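Local coordinates for heterokaryon incompatibility protein s (Podospora anserina, PDB 2WVQ) that forms the [het-s] prion and, on meeting het-S from incompatible cells, triggers the lethal reaction that prevents viable heterokaryons in this fungus, at residues 17-22 and 63-68; 189-194 and 213-218. The protein carries 2 engineered substitutions. All coordinates share one frame; numbering follows the deposited sequence.

Contact 1. Residues 17-22 and 63-68; sequences NVAGLF and VKINDD
Ile-65 reaches out of the loop after helix 42-62 and lays its side chain against the first turn of helix 18-28, where Ala-19, Phe-22 and Val-18 receive it. From CB, which is directed at the helix, the side chain forks, and the branched residue thus offers two arms. The CG1 branch stands anti to the backbone N (chi1 -175°) and carries the ethyl group to the helix surface: CG1 of Ile-65 comes 3.7 Å from CA of Ala-19 and 4.0 Å from CD2 of Phe-22. At the tip, CD1 of Ile-65 lies 3.8 Å from the same Ala-19 CA and 4.0 Å from CG1 of Val-18, whose side chain it meets nearly at a right angle. The shorter arm, CG2 of Ile-65, stays with the aromatic ring, 4.1 Å from CE2 of Phe-22; the broad ring takes both CG1 and CG2 obliquely. The small methyl of Ala-19 suits its place, because its CB can lie 3.6 Å from the backbone O of Ile-65.

Lys-64 leaves helix 42-62 in a Schellman motif, with positive phi (57°) and two bonds back into the last turn. Its carbonyl oxygen also accepts from the backbone N of Asp-67 and Asp-68, closing a turn that spans Ile-65, whose side chain points outward to helix 18-28. Asn-17 is the N-cap there, and the backbone of Ala-19 is hydrogen-bonded to Phe-71 farther along the loop. Phe-71 and Trp-59 of helix 42-62 also touch Ile-65.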
ATOM      1  N   ASN A  17       8.439 -11.092 -17.268  1.00 36.89           N
ATOM      2  CA  ASN A  17       8.932 -12.253 -16.519  1.00 34.93           C
ATOM      3  C   ASN A  17       9.556 -11.696 -15.227  1.00 32.67           C
ATOM      4  O   ASN A  17       9.677 -10.468 -15.097  1.00 32.31           O
ATOM      5  CB  ASN A  17       9.923 -13.084 -17.347  1.00 34.44           C
ATOM      6  CG  ASN A  17      10.975 -12.249 -18.010  1.00 36.62           C
ATOM      7  OD1 ASN A  17      11.046 -12.200 -19.248  1.00 40.05           O
ATOM      8  ND2 ASN A  17      11.825 -11.608 -17.217  1.00 34.14           N
ATOM      9  N   VAL A  18       9.932 -12.571 -14.298  1.00 29.88           N
ATOM     10  CA  VAL A  18      10.337 -12.167 -12.969  1.00 28.53           C
ATOM     11  C   VAL A  18      11.568 -11.280 -13.012  1.00 28.56           C
ATOM     12  O   VAL A  18      11.618 -10.263 -12.311  1.00 28.68           O
ATOM     13  CB  VAL A  18      10.563 -13.380 -12.003  1.00 29.36           C
ATOM     14  CG1 VAL A  18      10.958 -12.900 -10.587  1.00 26.45           C
ATOM     15  CG2 VAL A  18       9.351 -14.298 -11.972  1.00 28.66           C
ATOM     16  N   ALA A  19      12.546 -11.621 -13.862  1.00 27.64           N
ATOM     17  CA  ALA A  19      13.799 -10.853 -13.935  1.00 26.77           C
ATOM     18  C   ALA A  19      13.563  -9.413 -14.422  1.00 25.89           C
ATOM     19  O   ALA A  19      14.126  -8.432 -13.888  1.00 25.77           O
ATOM     20  CB  ALA A  19      14.825 -11.583 -14.850  1.00 26.76           C
ATOM     21  N   GLY A  20      12.737  -9.311 -15.432  1.00 24.65           N
ATOM     22  CA  GLY A  20      12.344  -8.042 -16.007  1.00 25.99           C
ATOM     23  C   GLY A  20      11.555  -7.174 -15.038  1.00 25.46           C
ATOM     24  O   GLY A  20      11.833  -5.975 -14.938  1.00 26.94           O
ATOM     25  N   LEU A  21      10.598  -7.771 -14.311  1.00 26.60           N
ATOM     26  CA  LEU A  21       9.859  -7.078 -13.212  1.00 25.47           C
ATOM     27  C   LEU A  21      10.771  -6.734 -12.024  1.00 26.07           C
ATOM     28  O   LEU A  21      10.729  -5.618 -11.496  1.00 24.54           O
ATOM     29  CB  LEU A  21       8.685  -7.943 -12.730  1.00 26.00           C
ATOM     30  CG  LEU A  21       7.545  -8.268 -13.724  1.00 28.29           C
ATOM     31  CD1 LEU A  21       6.678  -9.463 -13.267  1.00 26.28           C
ATOM     32  CD2 LEU A  21       6.689  -7.029 -14.081  1.00 28.71           C
ATOM     33  N   PHE A  22      11.627  -7.678 -11.626  1.00 27.13           N
ATOM     34  CA  PHE A  22      12.643  -7.433 -10.578  1.00 26.86           C
ATOM     35  C   PHE A  22      13.555  -6.261 -10.877  1.00 27.62           C
ATOM     36  O   PHE A  22      13.741  -5.396 -10.005  1.00 28.24           O
ATOM     37  CB  PHE A  22      13.508  -8.667 -10.290  1.00 28.13           C
ATOM     38  CG  PHE A  22      14.654  -8.385  -9.359  1.00 27.29           C
ATOM     39  CD1 PHE A  22      14.465  -8.423  -7.974  1.00 28.29           C
ATOM     40  CD2 PHE A  22      15.893  -8.065  -9.850  1.00 25.85           C
ATOM     41  CE1 PHE A  22      15.517  -8.141  -7.107  1.00 24.01           C
ATOM     42  CE2 PHE A  22      16.990  -7.792  -8.980  1.00 24.94           C
ATOM     43  CZ  PHE A  22      16.796  -7.838  -7.618  1.00 26.95           C
ATOM     44  N   VAL A  63      19.951 -15.319  -5.823  1.00 24.58           N
ATOM     45  CA  VAL A  63      19.148 -16.194  -6.657  1.00 24.88           C
ATOM     46  C   VAL A  63      19.648 -16.298  -8.125  1.00 24.81           C
ATOM     47  O   VAL A  63      19.118 -17.080  -8.899  1.00 24.04           O
ATOM     48  CB  VAL A  63      17.715 -15.600  -6.509  1.00 24.74           C
ATOM     49  CG1 VAL A  63      17.211 -14.839  -7.758  1.00 22.09           C
ATOM     50  CG2 VAL A  63      16.804 -16.509  -5.797  1.00 24.78           C
ATOM     51  N   LYS A  64      20.660 -15.504  -8.508  1.00 25.62           N
ATOM     52  CA  LYS A  64      21.159 -15.474  -9.896  1.00 27.30           C
ATOM     53  C   LYS A  64      20.022 -15.137 -10.882  1.00 27.07           C
ATOM     54  O   LYS A  64      19.817 -15.811 -11.909  1.00 27.16           O
ATOM     55  CB  LYS A  64      21.862 -16.806 -10.262  1.00 26.63           C
ATOM     56  CG  LYS A  64      22.951 -17.169  -9.282  1.00 28.99           C
ATOM     57  CD  LYS A  64      23.743 -18.429  -9.698  1.00 30.09           C
ATOM     58  CE  LYS A  64      25.196 -18.377  -9.160  1.00 36.76           C
ATOM     59  NZ  LYS A  64      25.286 -18.445  -7.673  1.00 36.31           N
ATOM     60  N   ILE A  65      19.282 -14.085 -10.542  1.00 25.96           N
ATOM     61  CA  ILE A  65      18.100 -13.646 -11.264  1.00 26.62           C
ATOM     62  C   ILE A  65      18.301 -13.461 -12.770  1.00 27.14           C
ATOM     63  O   ILE A  65      17.422 -13.782 -13.571  1.00 27.64           O
ATOM     64  CB  ILE A  65      17.518 -12.287 -10.591  1.00 25.74           C
ATOM     65  CG1 ILE A  65      16.198 -11.847 -11.248  1.00 29.24           C
ATOM     66  CG2 ILE A  65      18.529 -11.174 -10.675  1.00 22.21           C
ATOM     67  CD1 ILE A  65      14.935 -12.487 -10.690  1.00 30.18           C
ATOM     68  N   ASN A  66      19.457 -12.948 -13.156  1.00 28.68           N
ATOM     69  CA  ASN A  66      19.750 -12.684 -14.560  1.00 30.58           C
ATOM     70  C   ASN A  66      20.290 -13.865 -15.386  1.00 31.64           C
ATOM     71  O   ASN A  66      20.336 -13.794 -16.623  1.00 31.53           O
ATOM     72  CB  ASN A  66      20.715 -11.517 -14.648  1.00 30.67           C
ATOM     73  CG  ASN A  66      20.062 -10.236 -14.347  1.00 33.73           C
ATOM     74  OD1 ASN A  66      20.665  -9.369 -13.700  1.00 37.19           O
ATOM     75  ND2 ASN A  66      18.775 -10.104 -14.748  1.00 30.50           N
ATOM     76  N   ASP A  67      20.668 -14.942 -14.700  1.00 32.21           N
ATOM     77  CA  ASP A  67      21.325 -16.091 -15.346  1.00 31.96           C
ATOM     78  C   ASP A  67      20.439 -17.323 -15.358  1.00 31.65           C
ATOM     79  O   ASP A  67      20.541 -18.146 -16.262  1.00 32.31           O
ATOM     80  CB  ASP A  67      22.638 -16.445 -14.635  1.00 32.49           C
ATOM     81  CG  ASP A  67      23.622 -15.287 -14.572  1.00 32.59           C
ATOM     82  OD1 ASP A  67      23.761 -14.496 -15.540  1.00 34.16           O
ATOM     83  OD2 ASP A  67      24.326 -15.208 -13.557  1.00 33.81           O
ATOM     84  N   ASP A  68      19.577 -17.437 -14.350  1.00 30.72           N
ATOM     85  CA  ASP A  68      18.691 -18.572 -14.160  1.00 30.76           C
ATOM     86  C   ASP A  68      17.414 -18.435 -15.033  1.00 30.43           C
ATOM     87  O   ASP A  68      16.619 -17.511 -14.837  1.00 29.49           O
ATOM     88  CB  ASP A  68      18.374 -18.724 -12.660  1.00 31.25           C
ATOM     89  CG  ASP A  68      17.516 -19.953 -12.333  1.00 32.95           C
ATOM     90  OD1 ASP A  68      17.379 -20.283 -11.140  1.00 37.13           O
ATOM     91  OD2 ASP A  68      16.947 -20.577 -13.233  1.00 33.21           O
TER

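Contact 2. Residues 189-194 and 213-218; sequences EIEIEE and AAMSDA
An apolar contact between the C-terminal end of helix 181-191 and the first turns of helix 213-224 joins two late helices of the globular domain, with Ile-192 lying against Met-215 and Ala-218. Ile-192 directs its CB at helix 213-224. CG2 and CD1 of Ile-192 both rest on the methyl of Ala-218, each 4.1 Å from its CB, and CD1 reaches on to Met-215. There CD1 of Ile-192 ends 4.1 Å from CG of Met-215, the two side chains running obliquely to each other, and approaches the backbone at Met-215 O, 3.9 Å away. The small alanine methyl points toward the isoleucine and lets the backbones come close: the CA atoms of Glu-189 and Ala-218 are 5.5 Å apart.

Met-215 and Ala-218 are three residues apart, about one turn, and so flank the same strip of helix 213-224 in this largely helical domain. Met-215 starts with CG anti to the backbone N (chi1 -179°) and runs extended until chi3 bends it (-49°), which brings CE of Met-215 within 4.0 Å of OE1 of Glu-191. A long unbranched chain suits this place: CG packs on Ile-192 while the terminal methyl reaches the glutamate, and Ile-51 and Ala-54 of helix 42-62 are further apolar neighbours. The Glu-191 carboxylate is engaged by two arginines in salt bridges, OE1 with Arg-58 of helix 42-62 and OE2 with Arg-140 of helix 124-140. Both charges probably favour its ionised form. Leu-204 of helix 198-207 packs on both Ile-192 and Met-215, while the carbonyl oxygen of Ile-192 accepts a hydrogen bond from Lys-222.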
ATOM      1  N   GLU A 189      28.644  -9.386   3.576  1.00 40.65           N
ATOM      2  CA  GLU A 189      30.007  -9.292   4.119  1.00 41.39           C
ATOM      3  C   GLU A 189      30.918  -8.642   3.072  1.00 41.36           C
ATOM      4  O   GLU A 189      31.692  -7.733   3.391  1.00 41.00           O
ATOM      5  CB  GLU A 189      30.532 -10.666   4.526  1.00 40.84           C
ATOM      6  CG  GLU A 189      29.959 -11.188   5.852  1.00 42.89           C
ATOM      7  CD  GLU A 189      30.414 -12.611   6.192  1.00 43.10           C
ATOM      8  OE1 GLU A 189      31.265 -13.196   5.462  1.00 44.78           O
ATOM      9  OE2 GLU A 189      29.921 -13.153   7.218  1.00 47.13           O
ATOM     10  N   ILE A 190      30.784  -9.096   1.822  1.00 41.41           N
ATOM     11  CA  ILE A 190      31.485  -8.510   0.673  1.00 41.45           C
ATOM     12  C   ILE A 190      31.113  -7.019   0.425  1.00 41.73           C
ATOM     13  O   ILE A 190      31.975  -6.215   0.048  1.00 41.11           O
ATOM     14  CB  ILE A 190      31.248  -9.368  -0.610  1.00 41.76           C
ATOM     15  CG1 ILE A 190      31.853 -10.769  -0.447  1.00 40.77           C
ATOM     16  CG2 ILE A 190      31.776  -8.645  -1.862  1.00 42.49           C
ATOM     17  CD1 ILE A 190      31.367 -11.797  -1.473  1.00 41.42           C
ATOM     18  N   GLU A 191      29.846  -6.656   0.636  1.00 41.76           N
ATOM     19  CA  GLU A 191      29.396  -5.271   0.434  1.00 42.94           C
ATOM     20  C   GLU A 191      30.108  -4.328   1.388  1.00 44.17           C
ATOM     21  O   GLU A 191      30.452  -3.189   1.044  1.00 44.63           O
ATOM     22  CB  GLU A 191      27.893  -5.150   0.666  1.00 42.23           C
ATOM     23  CG  GLU A 191      27.063  -5.950  -0.301  1.00 42.17           C
ATOM     24  CD  GLU A 191      25.594  -5.929   0.046  1.00 42.78           C
ATOM     25  OE1 GLU A 191      25.205  -5.293   1.056  1.00 42.91           O
ATOM     26  OE2 GLU A 191      24.831  -6.547  -0.708  1.00 43.11           O
ATOM     27  N   ILE A 192      30.345  -4.853   2.586  1.00 45.09           N
ATOM     28  CA  ILE A 192      30.858  -4.108   3.718  1.00 46.55           C
ATOM     29  C   ILE A 192      32.407  -4.182   3.878  1.00 46.59           C
ATOM     30  O   ILE A 192      32.966  -3.576   4.787  1.00 46.67           O
ATOM     31  CB  ILE A 192      30.081  -4.572   5.002  1.00 46.51           C
ATOM     32  CG1 ILE A 192      29.501  -3.370   5.744  1.00 47.97           C
ATOM     33  CG2 ILE A 192      30.912  -5.532   5.887  1.00 47.04           C
ATOM     34  CD1 ILE A 192      28.081  -3.592   6.179  1.00 51.38           C
ATOM     35  N   GLU A 193      33.098  -4.898   2.995  1.00 47.17           N
ATOM     36  CA  GLU A 193      34.554  -5.013   3.134  1.00 48.08           C
ATOM     37  C   GLU A 193      35.362  -3.760   2.779  1.00 48.33           C
ATOM     38  O   GLU A 193      36.488  -3.597   3.246  1.00 48.36           O
ATOM     39  CB  GLU A 193      35.128  -6.288   2.483  1.00 48.03           C
ATOM     40  CG  GLU A 193      34.855  -6.499   1.004  1.00 48.83           C
ATOM     41  CD  GLU A 193      35.770  -7.557   0.414  1.00 49.00           C
ATOM     42  OE1 GLU A 193      35.329  -8.712   0.227  1.00 49.92           O
ATOM     43  OE2 GLU A 193      36.950  -7.233   0.161  1.00 50.96           O
ATOM     44  N   GLU A 194      34.791  -2.856   1.987  1.00 48.81           N
ATOM     45  CA  GLU A 194      35.521  -1.641   1.607  1.00 48.87           C
ATOM     46  C   GLU A 194      35.370  -0.512   2.631  1.00 49.20           C
ATOM     47  O   GLU A 194      36.148   0.454   2.644  1.00 49.45           O
ATOM     48  CB  GLU A 194      35.095  -1.185   0.219  1.00 48.67           C
ATOM     49  CG  GLU A 194      36.109  -0.328  -0.487  1.00 49.37           C
ATOM     50  CD  GLU A 194      36.369  -0.796  -1.899  1.00 50.33           C
ATOM     51  OE1 GLU A 194      35.606  -1.659  -2.392  1.00 50.89           O
ATOM     52  OE2 GLU A 194      37.342  -0.305  -2.514  1.00 49.85           O
ATOM     53  N   ALA A 213      18.690  -7.028   8.229  1.00 40.08           N
ATOM     54  CA  ALA A 213      19.447  -7.703   9.310  1.00 40.83           C
ATOM     55  C   ALA A 213      20.827  -8.219   8.880  1.00 41.13           C
ATOM     56  O   ALA A 213      21.778  -8.165   9.672  1.00 42.13           O
ATOM     57  CB  ALA A 213      18.640  -8.830   9.907  1.00 40.07           C
ATOM     58  N   ALA A 214      20.926  -8.728   7.654  1.00 40.94           N
ATOM     59  CA  ALA A 214      22.196  -9.193   7.086  1.00 41.50           C
ATOM     60  C   ALA A 214      23.276  -8.087   7.073  1.00 41.95           C
ATOM     61  O   ALA A 214      24.410  -8.313   7.532  1.00 41.32           O
ATOM     62  CB  ALA A 214      21.982  -9.806   5.703  1.00 41.06           C
ATOM     63  N   MET A 215      22.900  -6.892   6.610  1.00 41.90           N
ATOM     64  CA  MET A 215      23.784  -5.703   6.640  1.00 42.24           C
ATOM     65  C   MET A 215      24.056  -5.226   8.050  1.00 41.59           C
ATOM     66  O   MET A 215      25.175  -4.854   8.399  1.00 41.47           O
ATOM     67  CB  MET A 215      23.186  -4.557   5.814  1.00 42.69           C
ATOM     68  CG  MET A 215      24.055  -3.290   5.772  1.00 42.69           C
ATOM     69  SD  MET A 215      23.460  -1.918   4.761  1.00 43.80           S
ATOM     70  CE  MET A 215      23.035  -2.645   3.172  1.00 41.89           C
ATOM     71  N   SER A 216      23.023  -5.232   8.873  1.00 41.72           N
ATOM     72  CA  SER A 216      23.178  -4.857  10.265  1.00 41.65           C
ATOM     73  C   SER A 216      24.198  -5.754  10.975  1.00 41.65           C
ATOM     74  O   SER A 216      25.110  -5.265  11.670  1.00 40.08           O
ATOM     75  CB  SER A 216      21.819  -4.875  10.957  1.00 41.17           C
ATOM     76  OG  SER A 216      21.904  -4.210  12.198  1.00 44.17           O
ATOM     77  N   ASP A 217      24.068  -7.063  10.767  1.00 42.15           N
ATOM     78  CA  ASP A 217      24.971  -8.052  11.395  1.00 42.24           C
ATOM     79  C   ASP A 217      26.399  -7.998  10.859  1.00 42.08           C
ATOM     80  O   ASP A 217      27.357  -8.184  11.615  1.00 43.06           O
ATOM     81  CB  ASP A 217      24.419  -9.470  11.240  1.00 42.46           C
ATOM     82  CG  ASP A 217      23.103  -9.675  11.981  1.00 43.72           C
ATOM     83  OD1 ASP A 217      22.717  -8.810  12.795  1.00 44.53           O
ATOM     84  OD2 ASP A 217      22.443 -10.708  11.732  1.00 46.93           O
ATOM     85  N   ALA A 218      26.524  -7.748   9.558  1.00 42.50           N
ATOM     86  CA  ALA A 218      27.813  -7.595   8.898  1.00 42.12           C
ATOM     87  C   ALA A 218      28.598  -6.401   9.435  1.00 41.91           C
ATOM     88  O   ALA A 218      29.774  -6.522   9.720  1.00 40.86           O
ATOM     89  CB  ALA A 218      27.630  -7.504   7.380  1.00 41.65           C
TER

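In the fold
From the N terminus, the chain enters helix 18-28, passes strand 32-34 and runs along helix 42-62; contact 1 closes this first loop when residues 63-68 return to the starting helix. The long helices 79-108, 124-140 and 157-176 follow before helix 181-191 begins contact 2, whose shorter loop, containing helix 198-207, closes at residues 213-218. The two loops lie in series, neither nesting nor crossing. The centres of contacts 1 and 2 are about 23 Å apart; the nearest atoms of contact 1 and contact 2 are about 11 Å apart. Helix 42-62 borders both, with Trp-59 at contact 1 and Ile-51, Ala-54 and Arg-58 at contact 2, which join parts near the N and C termini of the domain.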